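Aminotransferase class-III (Sphaerobacter thermophilus DSM 20745, PDB 6K8H) is a class-III aminotransferase (omega-transaminase) with the fold of the PLP-dependent aminotransferases, and binds (5-hydroxy-4,6-dimethylpyridin-3-yl)methyl dihydrogen phosphate. Local coordinates at residues L110-R114 against L329-L335; E256-R261 against M280-I284; D276-M280 against A292-S296. All blocks are in the same frame, centred on the assembly; numbering follows the deposited sequence.

Interaction 1 of 3, residues L110-R114 against L329-L335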
ATOM      1  N   LEU B 110       0.556  20.773   7.211  1.00 12.99           N
ATOM      2  CA  LEU B 110       1.557  20.560   8.260  1.00 11.87           C
ATOM      3  C   LEU B 110       2.889  20.072   7.683  1.00 11.72           C
ATOM      4  O   LEU B 110       3.961  20.608   8.012  1.00 10.70           O
ATOM      5  CB  LEU B 110       1.029  19.576   9.307  1.00 10.32           C
ATOM      6  CG  LEU B 110       1.956  19.305  10.507  1.00 12.50           C
ATOM      7  CD1 LEU B 110       1.138  18.999  11.774  1.00 14.99           C
ATOM      8  CD2 LEU B 110       2.943  18.168  10.221  1.00 11.38           C
ATOM      9  N   LEU B 111       2.847  19.028   6.840  1.00 11.78           N
ATOM     10  CA  LEU B 111       4.089  18.473   6.294  1.00 10.76           C
ATOM     11  C   LEU B 111       4.854  19.506   5.473  1.00 10.43           C
ATOM     12  O   LEU B 111       6.082  19.604   5.580  1.00 10.12           O
ATOM     13  CB  LEU B 111       3.805  17.235   5.433  1.00  7.78           C
ATOM     14  CG  LEU B 111       3.396  15.964   6.196  1.00  8.43           C
ATOM     15  CD1 LEU B 111       3.064  14.829   5.219  1.00  6.48           C
ATOM     16  CD2 LEU B 111       4.481  15.541   7.162  1.00  5.76           C
ATOM     17  N   THR B 112       4.163  20.269   4.623  1.00  9.28           N
ATOM     18  CA  THR B 112       4.890  21.248   3.818  1.00 10.86           C
ATOM     19  C   THR B 112       5.391  22.407   4.673  1.00 11.74           C
ATOM     20  O   THR B 112       6.427  23.000   4.350  1.00 13.94           O
ATOM     21  CB  THR B 112       4.031  21.775   2.651  1.00 12.26           C
ATOM     22  OG1 THR B 112       2.794  22.298   3.141  1.00 13.64           O
ATOM     23  CG2 THR B 112       3.752  20.675   1.631  1.00  8.90           C
ATOM     24  N   GLU B 113       4.703  22.732   5.775  1.00 11.98           N
ATOM     25  CA  GLU B 113       5.206  23.792   6.645  1.00 10.32           C
ATOM     26  C   GLU B 113       6.486  23.360   7.347  1.00 13.75           C
ATOM     27  O   GLU B 113       7.403  24.171   7.533  1.00 18.24           O
ATOM     28  CB  GLU B 113       4.148  24.190   7.678  1.00 18.03           C
ATOM     29  CG  GLU B 113       3.171  25.265   7.200  1.00 28.55           C
ATOM     30  CD  GLU B 113       1.786  25.173   7.860  1.00 38.78           C
ATOM     31  OE1 GLU B 113       1.687  24.729   9.035  1.00 37.66           O
ATOM     32  OE2 GLU B 113       0.794  25.557   7.193  1.00 40.83           O
ATOM     33  N   ARG B 114       6.583  22.079   7.710  1.00 13.55           N
ATOM     34  CA  ARG B 114       7.708  21.636   8.533  1.00 10.16           C
ATOM     35  C   ARG B 114       8.965  21.310   7.723  1.00 13.03           C
ATOM     36  O   ARG B 114      10.075  21.576   8.193  1.00 13.58           O
ATOM     37  CB  ARG B 114       7.309  20.411   9.346  1.00 10.66           C
ATOM     38  CG  ARG B 114       6.297  20.705  10.424  1.00 14.27           C
ATOM     39  CD  ARG B 114       6.249  19.577  11.432  1.00 10.83           C
ATOM     40  NE  ARG B 114       5.283  19.866  12.475  1.00 13.48           N
ATOM     41  CZ  ARG B 114       5.135  19.135  13.569  1.00 15.54           C
ATOM     42  NH1 ARG B 114       5.893  18.056  13.741  1.00 10.51           N
ATOM     43  NH2 ARG B 114       4.230  19.487  14.478  1.00 10.04           N
ATOM     44  N   LEU B 329      -2.412  13.824  11.506  1.00 10.57           N
ATOM     45  CA  LEU B 329      -2.406  15.215  11.957  1.00 11.42           C
ATOM     46  C   LEU B 329      -2.194  15.303  13.464  1.00 10.56           C
ATOM     47  O   LEU B 329      -1.384  16.107  13.943  1.00 11.83           O
ATOM     48  CB  LEU B 329      -3.710  15.914  11.555  1.00  9.42           C
ATOM     49  CG  LEU B 329      -3.630  17.436  11.751  1.00 16.05           C
ATOM     50  CD1 LEU B 329      -2.578  18.026  10.813  1.00 15.03           C
ATOM     51  CD2 LEU B 329      -4.975  18.116  11.553  1.00 14.16           C
ATOM     52  N   THR B 330      -2.912  14.476  14.229  1.00  9.40           N
ATOM     53  CA  THR B 330      -2.753  14.489  15.686  1.00 11.46           C
ATOM     54  C   THR B 330      -1.351  14.053  16.097  1.00 12.58           C
ATOM     55  O   THR B 330      -0.691  14.719  16.911  1.00  9.46           O
ATOM     56  CB  THR B 330      -3.813  13.589  16.326  1.00 11.30           C
ATOM     57  OG1 THR B 330      -5.102  13.955  15.818  1.00 12.90           O
ATOM     58  CG2 THR B 330      -3.816  13.719  17.845  1.00 11.22           C
ATOM     59  N   ALA B 331      -0.870  12.937  15.531  1.00 10.01           N
ATOM     60  CA  ALA B 331       0.463  12.438  15.878  1.00 10.58           C
ATOM     61  C   ALA B 331       1.530  13.490  15.617  1.00  9.94           C
ATOM     62  O   ALA B 331       2.402  13.738  16.461  1.00 10.75           O
ATOM     63  CB  ALA B 331       0.773  11.166  15.085  1.00  8.74           C
ATOM     64  N   MET B 332       1.468  14.135  14.452  1.00  7.94           N
ATOM     65  CA  MET B 332       2.483  15.120  14.113  1.00  9.83           C
ATOM     66  C   MET B 332       2.339  16.373  14.964  1.00  8.59           C
ATOM     67  O   MET B 332       3.345  16.941  15.397  1.00 10.46           O
ATOM     68  CB  MET B 332       2.409  15.456  12.624  1.00  9.04           C
ATOM     69  CG  MET B 332       2.735  14.289  11.707  1.00  9.03           C
ATOM     70  SD  MET B 332       4.323  13.499  12.067  1.00 11.89           S
ATOM     71  CE  MET B 332       5.456  14.773  11.507  1.00 13.87           C
ATOM     72  N   ARG B 333       1.102  16.817  15.228  1.00  6.64           N
ATOM     73  CA  ARG B 333       0.930  18.009  16.050  1.00  8.24           C
ATOM     74  C   ARG B 333       1.477  17.803  17.449  1.00  9.40           C
ATOM     75  O   ARG B 333       1.923  18.766  18.082  1.00 11.32           O
ATOM     76  CB  ARG B 333      -0.541  18.419  16.135  1.00 11.74           C
ATOM     77  CG  ARG B 333      -0.980  19.323  14.981  1.00 15.39           C
ATOM     78  CD  ARG B 333      -2.454  19.721  15.103  1.00 12.16           C
ATOM     79  NE  ARG B 333      -2.851  20.521  13.944  1.00 19.59           N
ATOM     80  CZ  ARG B 333      -4.104  20.850  13.647  1.00 24.20           C
ATOM     81  NH1 ARG B 333      -5.100  20.441  14.427  1.00 22.98           N
ATOM     82  NH2 ARG B 333      -4.360  21.584  12.563  1.00 28.95           N
ATOM     83  N   LYS B 334       1.424  16.567  17.961  1.00 11.18           N
ATOM     84  CA  LYS B 334       2.011  16.267  19.262  1.00 10.52           C
ATOM     85  C   LYS B 334       3.535  16.228  19.251  1.00 12.04           C
ATOM     86  O   LYS B 334       4.143  16.309  20.328  1.00 12.73           O
ATOM     87  CB  LYS B 334       1.461  14.939  19.787  1.00 12.96           C
ATOM     88  CG  LYS B 334      -0.013  15.014  20.154  1.00 15.24           C
ATOM     89  CD  LYS B 334      -0.649  13.633  20.358  1.00 14.55           C
ATOM     90  CE  LYS B 334       0.074  12.816  21.397  1.00 20.08           C
ATOM     91  NZ  LYS B 334      -0.436  13.059  22.776  1.00 21.46           N
ATOM     92  N   LEU B 335       4.164  16.073  18.079  1.00 10.74           N
ATOM     93  CA  LEU B 335       5.627  16.081  17.937  1.00 11.29           C
ATOM     94  C   LEU B 335       6.089  17.516  17.701  1.00 10.86           C
ATOM     95  O   LEU B 335       6.293  17.957  16.569  1.00  9.77           O
ATOM     96  CB  LEU B 335       6.074  15.187  16.790  1.00 12.49           C
ATOM     97  CG  LEU B 335       6.177  13.682  16.919  1.00 16.87           C
ATOM     98  CD1 LEU B 335       6.637  13.135  15.564  1.00 12.67           C
ATOM     99  CD2 LEU B 335       7.131  13.279  18.033  1.00 13.90           C
TER
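Leu110 reaches across the gap with its two methyls and lies against the side of the opposite helix: its CD2 is 3.7 Å from Met332 CB, and its CD1 is 4.0 Å from Leu329 CD1 and 3.9 Å from Arg333 CG. One turn further on, Arg114 runs out nearly straight over the same gap to the end of that helix. Its NH2 makes a weak hydrogen bond to Met332 O (2.8 Å) and its NH1 another to Leu335 O (2.9 Å), both well bent at the hydrogen. These carbonyls sit where helix 322-334 gives way to loop, so the guanidinium brings positive charge to the negative end of the helix dipole. In the layered large domain of this aminotransferase fold, the contact joins helix 102-114, which leads into the edge strand 120-124, to helix 322-334. The two helix segments run roughly alongside each other, 29° apart, but their axes come no closer than 11.6 Å, and it takes long side chains to span that distance. Met332 also packs on Ile283, while Leu111 turns to Phe123 of strand 120-124. At the end of the Arg114 side chain, NH1 is 4.0 Å from Met332 CE.

Interaction 2 of 3, residues E256-R261 against M280-I284. With PLR ((5-hydroxy-4,6-dimethylpyridin-3-yl)methyl dihydrogen phosphate), chain D.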
ATOM      1  N   GLU B 256      12.788   8.841   3.545  1.00  7.50           N
ATOM      2  CA  GLU B 256      12.685   9.162   4.962  1.00  8.01           C
ATOM      3  C   GLU B 256      11.521   8.439   5.630  1.00 11.86           C
ATOM      4  O   GLU B 256      10.957   8.940   6.604  1.00 10.28           O
ATOM      5  CB  GLU B 256      12.567  10.673   5.174  1.00  8.49           C
ATOM      6  CG  GLU B 256      13.773  11.465   4.651  1.00  8.89           C
ATOM      7  CD  GLU B 256      14.260  12.543   5.633  1.00 11.30           C
ATOM      8  OE1 GLU B 256      14.319  12.279   6.861  1.00 11.88           O
ATOM      9  OE2 GLU B 256      14.592  13.651   5.164  1.00 12.47           O
ATOM     10  N   VAL B 257      11.140   7.264   5.115  1.00  9.88           N
ATOM     11  CA  VAL B 257      10.022   6.539   5.717  1.00  7.81           C
ATOM     12  C   VAL B 257      10.299   6.275   7.195  1.00  8.44           C
ATOM     13  O   VAL B 257       9.393   6.372   8.033  1.00  9.15           O
ATOM     14  CB  VAL B 257       9.735   5.243   4.932  1.00  9.86           C
ATOM     15  CG1 VAL B 257       8.723   4.372   5.672  1.00  9.14           C
ATOM     16  CG2 VAL B 257       9.198   5.584   3.541  1.00  9.34           C
ATOM     17  N   ILE B 258      11.554   6.001   7.546  1.00  9.22           N
ATOM     18  CA  ILE B 258      11.976   5.957   8.942  1.00  7.38           C
ATOM     19  C   ILE B 258      12.613   7.272   9.394  1.00  9.23           C
ATOM     20  O   ILE B 258      12.326   7.748  10.492  1.00 10.79           O
ATOM     21  CB  ILE B 258      12.938   4.774   9.197  1.00 10.40           C
ATOM     22  CG1 ILE B 258      12.157   3.454   9.295  1.00  9.83           C
ATOM     23  CG2 ILE B 258      13.742   5.001  10.493  1.00 11.00           C
ATOM     24  CD1 ILE B 258      13.017   2.258   9.724  1.00 17.31           C
ATOM     25  N   SER B 259      13.513   7.856   8.591  1.00  8.93           N
ATOM     26  CA  SER B 259      14.380   8.925   9.100  1.00 12.66           C
ATOM     27  C   SER B 259      13.653  10.248   9.335  1.00  9.54           C
ATOM     28  O   SER B 259      14.246  11.153   9.943  1.00  8.76           O
ATOM     29  CB  SER B 259      15.605   9.123   8.200  1.00 11.70           C
ATOM     30  OG  SER B 259      15.261   9.784   6.998  1.00 10.89           O
ATOM     31  N   LEU B 260      12.425  10.418   8.830  1.00  7.96           N
ATOM     32  CA  LEU B 260      11.744  11.704   8.980  1.00  9.23           C
ATOM     33  C   LEU B 260      11.579  12.082  10.446  1.00  8.41           C
ATOM     34  O   LEU B 260      11.484  13.270  10.771  1.00 10.21           O
ATOM     35  CB  LEU B 260      10.372  11.673   8.299  1.00  8.95           C
ATOM     36  CG  LEU B 260       9.704  13.021   7.996  1.00 10.38           C
ATOM     37  CD1 LEU B 260      10.280  13.669   6.743  1.00  9.21           C
ATOM     38  CD2 LEU B 260       8.181  12.859   7.860  1.00  8.64           C
ATOM     39  N   ARG B 261      11.613  11.088  11.326  1.00  9.14           N
ATOM     40  CA  ARG B 261      11.407  11.335  12.776  1.00  8.34           C
ATOM     41  C   ARG B 261      12.681  11.897  13.421  1.00 11.46           C
ATOM     42  O   ARG B 261      12.638  12.127  14.620  1.00  9.99           O
ATOM     43  CB  ARG B 261      10.988  10.048  13.490  1.00  7.61           C
ATOM     44  CG  ARG B 261      12.122   9.057  13.685  1.00  8.13           C
ATOM     45  CD  ARG B 261      12.054   8.362  15.030  1.00 10.65           C
ATOM     46  NE  ARG B 261      10.902   7.489  15.172  1.00 11.02           N
ATOM     47  CZ  ARG B 261      10.502   6.962  16.319  1.00  9.28           C
ATOM     48  NH1 ARG B 261       9.440   6.179  16.346  1.00 10.36           N
ATOM     49  NH2 ARG B 261      11.152   7.229  17.433  1.00  8.94           N
ATOM     50  N   MET B 280       7.893   9.134   2.434  1.00  6.25           N
ATOM     51  CA  MET B 280       7.610   9.147   3.863  1.00  7.54           C
ATOM     52  C   MET B 280       6.537   8.113   4.152  1.00 10.05           C
ATOM     53  O   MET B 280       5.839   7.640   3.250  1.00  7.77           O
ATOM     54  CB  MET B 280       7.129  10.534   4.328  1.00  9.33           C
ATOM     55  CG  MET B 280       8.075  11.672   3.991  1.00  8.55           C
ATOM     56  SD  MET B 280       7.259  13.288   3.988  1.00 12.68           S
ATOM     57  CE  MET B 280       6.693  13.375   2.279  1.00  6.62           C
ATOM     58  N   GLY B 281       6.379   7.804   5.429  1.00  9.65           N
ATOM     59  CA  GLY B 281       5.366   6.874   5.894  1.00  9.97           C
ATOM     60  C   GLY B 281       5.481   6.730   7.395  1.00  7.89           C
ATOM     61  O   GLY B 281       5.941   7.661   8.060  1.00  9.00           O
ATOM     62  N   LYS B 282       5.067   5.577   7.932  1.00 11.07           N
ATOM     63  CA  LYS B 282       5.208   5.248   9.351  1.00  8.73           C
ATOM     64  C   LYS B 282       4.632   6.330  10.276  1.00  7.86           C
ATOM     65  O   LYS B 282       3.399   6.401  10.444  1.00  9.12           O
ATOM     66  CB  LYS B 282       6.685   4.940   9.643  1.00 11.78           C
ATOM     67  CG  LYS B 282       7.168   3.661   8.914  1.00 13.74           C
ATOM     68  CD  LYS B 282       8.524   3.145   9.400  1.00 12.71           C
ATOM     69  CE  LYS B 282       8.741   1.642   9.068  1.00 16.67           C
ATOM     70  NZ  LYS B 282       9.234   1.381   7.672  1.00 24.61           N
ATOM     71  N   ILE B 283       5.470   7.164  10.883  1.00  8.52           N
ATOM     72  CA  ILE B 283       4.932   8.071  11.944  1.00 11.12           C
ATOM     73  C   ILE B 283       3.818   8.978  11.411  1.00 10.27           C
ATOM     74  O   ILE B 283       2.905   9.279  12.173  1.00  9.52           O
ATOM     75  CB  ILE B 283       6.049   8.908  12.599  1.00  9.08           C
ATOM     76  CG1 ILE B 283       6.568   9.997  11.659  1.00  8.12           C
ATOM     77  CG2 ILE B 283       7.162   8.021  13.130  1.00  8.25           C
ATOM     78  CD1 ILE B 283       7.357  11.070  12.351  1.00 10.80           C
ATOM     79  N   ILE B 284       3.856   9.317  10.127  1.00  8.66           N
ATOM     80  CA  ILE B 284       2.989  10.382   9.644  1.00  7.70           C
ATOM     81  C   ILE B 284       1.547   9.905   9.573  1.00  8.28           C
ATOM     82  O   ILE B 284       0.658  10.684   9.219  1.00 11.77           O
ATOM     83  CB  ILE B 284       3.452  10.924   8.273  1.00  8.11           C
ATOM     84  CG1 ILE B 284       3.431   9.827   7.206  1.00 10.08           C
ATOM     85  CG2 ILE B 284       4.826  11.521   8.359  1.00 10.40           C
ATOM     86  CD1 ILE B 284       3.371  10.376   5.780  1.00  6.97           C
TER
HETATM   87  N1  PLR D 501      11.597   2.725   3.299  1.00 11.69           N
HETATM   88  C2  PLR D 501      12.169   2.542   4.483  1.00 15.00           C
HETATM   89  C2A PLR D 501      13.464   3.224   4.780  1.00 16.71           C
HETATM   90  C3  PLR D 501      11.551   1.734   5.448  1.00 21.00           C
HETATM   91  O3  PLR D 501      12.156   1.578   6.643  1.00 19.77           O
HETATM   92  C4  PLR D 501      10.325   1.108   5.149  1.00 18.77           C
HETATM   93  C4A PLR D 501       9.667   0.268   6.151  1.00 26.64           C
HETATM   94  C5  PLR D 501       9.745   1.330   3.896  1.00 19.17           C
HETATM   95  C6  PLR D 501      10.425   2.122   3.011  1.00 17.45           C
HETATM   96  C5A PLR D 501       8.450   0.675   3.497  1.00 17.28           C
HETATM   97  O4P PLR D 501       7.266   1.172   4.193  1.00 13.05           O
HETATM   98  P   PLR D 501       5.993   0.204   4.366  1.00 12.77           P
HETATM   99  O1P PLR D 501       5.662  -0.262   2.985  1.00  6.81           O
HETATM  100  O2P PLR D 501       6.436  -0.910   5.242  1.00 10.14           O
HETATM  101  O3P PLR D 501       4.911   1.028   4.986  1.00  9.29           O
HETATM  102  O   HOH W   1       8.243   9.187   7.187  1.00  8.91           O
HETATM  103  O   HOH W   2       8.373   7.908  10.344  1.00 13.55           O
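This is the ligand pocket of a fold type I aminotransferase, where the loop after strand 251-255 meets the turn carrying the ligand-bearing lysine. Lys282 NZ is covalently joined to PLR C4A, a bond modelled at 1.9 Å. Two neighbours from the loop border the ligand: Val257 CB is 3.5 Å from PLR N1 and Ile258 CG1 is 3.2 Å from PLR O3. The same pair packs along the lysine, with Val257 CG1 3.6 Å from Lys282 NZ and Ile258 CG1 3.6 Å from Lys282 CD. Thr317 of the second subunit hydrogen-bonds to the ligand, so the site draws on both chains. Gly281 suits this close packing: a CB there would be a tight 3.4 Å from Val257 CG1. Between the backbones, water does the joining. One molecule bridges Glu256 O (2.8 Å) and Gly281 N (2.9 Å), and another Val257 O and Ile283 N, 3.0 Å from each. Behind them the contact turns apolar, as Leu260 CD2 packs against both Met280 SD (4.0 Å) and Ile284 CG2 (3.6 Å). The Arg261 guanidinium is hydrogen-bonded to Ser372, Thr72 and Leu421 and also passes by Ile283 CG2, while Arg261 CB lies 3.9 Å from Ile283 CD1.

Interaction 3 of 3, residues D276-M280 against A292-S296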
ATOM      1  N   ASP B 276      14.986  16.383  -4.340  1.00  7.99           N
ATOM      2  CA  ASP B 276      13.905  16.761  -5.241  1.00  8.96           C
ATOM      3  C   ASP B 276      12.591  16.143  -4.794  1.00  9.27           C
ATOM      4  O   ASP B 276      11.533  16.786  -4.876  1.00  7.16           O
ATOM      5  CB  ASP B 276      14.262  16.346  -6.668  1.00  9.29           C
ATOM      6  CG  ASP B 276      15.568  16.979  -7.134  1.00 15.02           C
ATOM      7  OD1 ASP B 276      15.632  18.231  -7.194  1.00 17.41           O
ATOM      8  OD2 ASP B 276      16.532  16.230  -7.403  1.00 12.66           O
ATOM      9  N   LEU B 277      12.646  14.900  -4.317  1.00  6.12           N
ATOM     10  CA  LEU B 277      11.492  14.214  -3.757  1.00  5.73           C
ATOM     11  C   LEU B 277      11.887  13.552  -2.450  1.00  6.20           C
ATOM     12  O   LEU B 277      13.054  13.232  -2.219  1.00  7.55           O
ATOM     13  CB  LEU B 277      10.924  13.135  -4.697  1.00  5.37           C
ATOM     14  CG  LEU B 277      10.352  13.593  -6.043  1.00  7.63           C
ATOM     15  CD1 LEU B 277       9.951  12.398  -6.876  1.00  3.75           C
ATOM     16  CD2 LEU B 277       9.178  14.552  -5.876  1.00  5.79           C
ATOM     17  N   THR B 278      10.883  13.330  -1.609  1.00  8.06           N
ATOM     18  CA  THR B 278      11.007  12.581  -0.368  1.00  7.10           C
ATOM     19  C   THR B 278       9.847  11.597  -0.276  1.00  8.58           C
ATOM     20  O   THR B 278       8.690  11.972  -0.497  1.00 10.18           O
ATOM     21  CB  THR B 278      11.006  13.504   0.852  1.00  7.93           C
ATOM     22  OG1 THR B 278      12.036  14.490   0.723  1.00 10.30           O
ATOM     23  CG2 THR B 278      11.285  12.701   2.107  1.00  9.16           C
ATOM     24  N   ALA B 279      10.169  10.338   0.027  1.00  8.70           N
ATOM     25  CA  ALA B 279       9.202   9.318   0.399  1.00  9.09           C
ATOM     26  C   ALA B 279       9.118   9.250   1.920  1.00  6.95           C
ATOM     27  O   ALA B 279      10.136   9.346   2.611  1.00  7.06           O
ATOM     28  CB  ALA B 279       9.589   7.946  -0.170  1.00  6.40           C
ATOM     29  N   MET B 280       7.893   9.134   2.434  1.00  6.25           N
ATOM     30  CA  MET B 280       7.610   9.147   3.863  1.00  7.54           C
ATOM     31  C   MET B 280       6.537   8.113   4.152  1.00 10.05           C
ATOM     32  O   MET B 280       5.839   7.640   3.250  1.00  7.77           O
ATOM     33  CB  MET B 280       7.129  10.534   4.328  1.00  9.33           C
ATOM     34  CG  MET B 280       8.075  11.672   3.991  1.00  8.55           C
ATOM     35  SD  MET B 280       7.259  13.288   3.988  1.00 12.68           S
ATOM     36  CE  MET B 280       6.693  13.375   2.279  1.00  6.62           C
ATOM     37  N   ALA B 292       3.623   8.756   1.827  1.00  4.84           N
ATOM     38  CA  ALA B 292       3.490  10.052   1.174  1.00  8.33           C
ATOM     39  C   ALA B 292       4.719  10.286   0.329  1.00  8.47           C
ATOM     40  O   ALA B 292       5.817   9.885   0.699  1.00  6.72           O
ATOM     41  CB  ALA B 292       3.323  11.200   2.187  1.00  5.75           C
ATOM     42  N   VAL B 293       4.525  10.937  -0.806  1.00  6.74           N
ATOM     43  CA  VAL B 293       5.617  11.387  -1.647  1.00  8.16           C
ATOM     44  C   VAL B 293       5.444  12.889  -1.814  1.00  7.47           C
ATOM     45  O   VAL B 293       4.335  13.362  -2.080  1.00  7.40           O
ATOM     46  CB  VAL B 293       5.626  10.648  -3.003  1.00 11.56           C
ATOM     47  CG1 VAL B 293       4.231  10.625  -3.608  1.00  9.65           C
ATOM     48  CG2 VAL B 293       6.604  11.284  -3.953  1.00  9.26           C
ATOM     49  N   GLY B 294       6.518  13.643  -1.595  1.00  9.44           N
ATOM     50  CA  GLY B 294       6.406  15.080  -1.739  1.00  8.93           C
ATOM     51  C   GLY B 294       7.713  15.669  -2.210  1.00  8.32           C
ATOM     52  O   GLY B 294       8.758  15.018  -2.199  1.00  8.31           O
ATOM     53  N   GLY B 295       7.643  16.932  -2.607  1.00  7.12           N
ATOM     54  CA  GLY B 295       8.848  17.624  -3.026  1.00  6.37           C
ATOM     55  C   GLY B 295       8.527  18.923  -3.735  1.00 10.45           C
ATOM     56  O   GLY B 295       7.515  19.579  -3.443  1.00  9.13           O
ATOM     57  N   SER B 296       9.436  19.313  -4.631  1.00  8.84           N
ATOM     58  CA  SER B 296       9.249  20.526  -5.411  1.00 13.42           C
ATOM     59  C   SER B 296       7.969  20.440  -6.234  1.00 11.10           C
ATOM     60  O   SER B 296       7.608  19.369  -6.748  1.00 12.07           O
ATOM     61  CB  SER B 296      10.447  20.783  -6.301  1.00 12.92           C
ATOM     62  OG  SER B 296      10.575  19.788  -7.306  1.00 11.05           O
TER
HETATM   63  O   HOH W   3      13.434  19.539  -8.247  1.00 25.41           O
HETATM   64  O   HOH W   4      11.556  16.327  -1.018  1.00 11.20           O
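Met280, Ala292 and Gly294 give up the most surface here, on one face of a beta hairpin, strands 277-281 and 291-295 of the large mixed sheet. Met280 and Ala292 are a hydrogen-bonded antiparallel pair: Met280 N donates to Ala292 O (2.8 Å) and Ala292 N to Met280 O (2.9 Å). The methionine side chain then folds back over the neighbouring strand, its CE 4.0 Å from Ala292 CB and 3.9 Å from Gly294 N. Gly294 leaves room for that, since a CB would come close to Met280 CE. Gly294 is itself paired with Thr278, through Thr278 N to Gly294 O (2.8 Å) and Gly294 N to Thr278 O (3.0 Å). A water 2.6 Å from Thr278 OG1 also makes a weak bond to Gly294 O (3.3 Å), and the threonine hydroxyl has Gln268 as a further partner. The opposite face, with Leu277, Ala279 and Val293, is covered by helix 127-142. At the far end Ser296 N bonds to Asp276 O (3.3 Å), just where Ser296 takes the N-cap position of helix 297-300. The Asp276 carboxylate bonds to Leu252 and Arg242, and a water donates to Asp276 OD1 (2.8 Å) and hydrogen-bonds with Ser296 OG (3.0 Å). Gly295 and Leu277 are a non-hydrogen-bonded pair (CA to CA 4.4 Å); with phi/psi 167/-152, a CB on Gly295 would clash with Asp276 O and Leu277 CD2. Main-chain bonds thus mainly hold the strands, and side-chain chemistry is a matter of size: Ala292 and Gly294 leave room for Met280 on one face, Gly295 for Leu277 on the other.

In the fold
Along the chain, interaction 1 brackets the other two: helix 102-114 comes first, then 256-261, 276-284 and 292-296, and helix 322-334 closes the set. Interactions 2 and 3 have centres about 11 Å apart and share Met280, because strand 277-281 pairs with strand 291-295 along its length and then runs into the turn bearing Lys282. Glu256 N, 2.9 Å from Ala279 O, probably adds a hydrogen bond between them. The centre of interaction 1 is about 12 Å from that of interaction 2, which it touches through Met332 and Leu335 on Ile283, and about 16 Å from that of interaction 3. Continuous packing therefore runs from the central sheet past the ligand pocket to the two outlying helices.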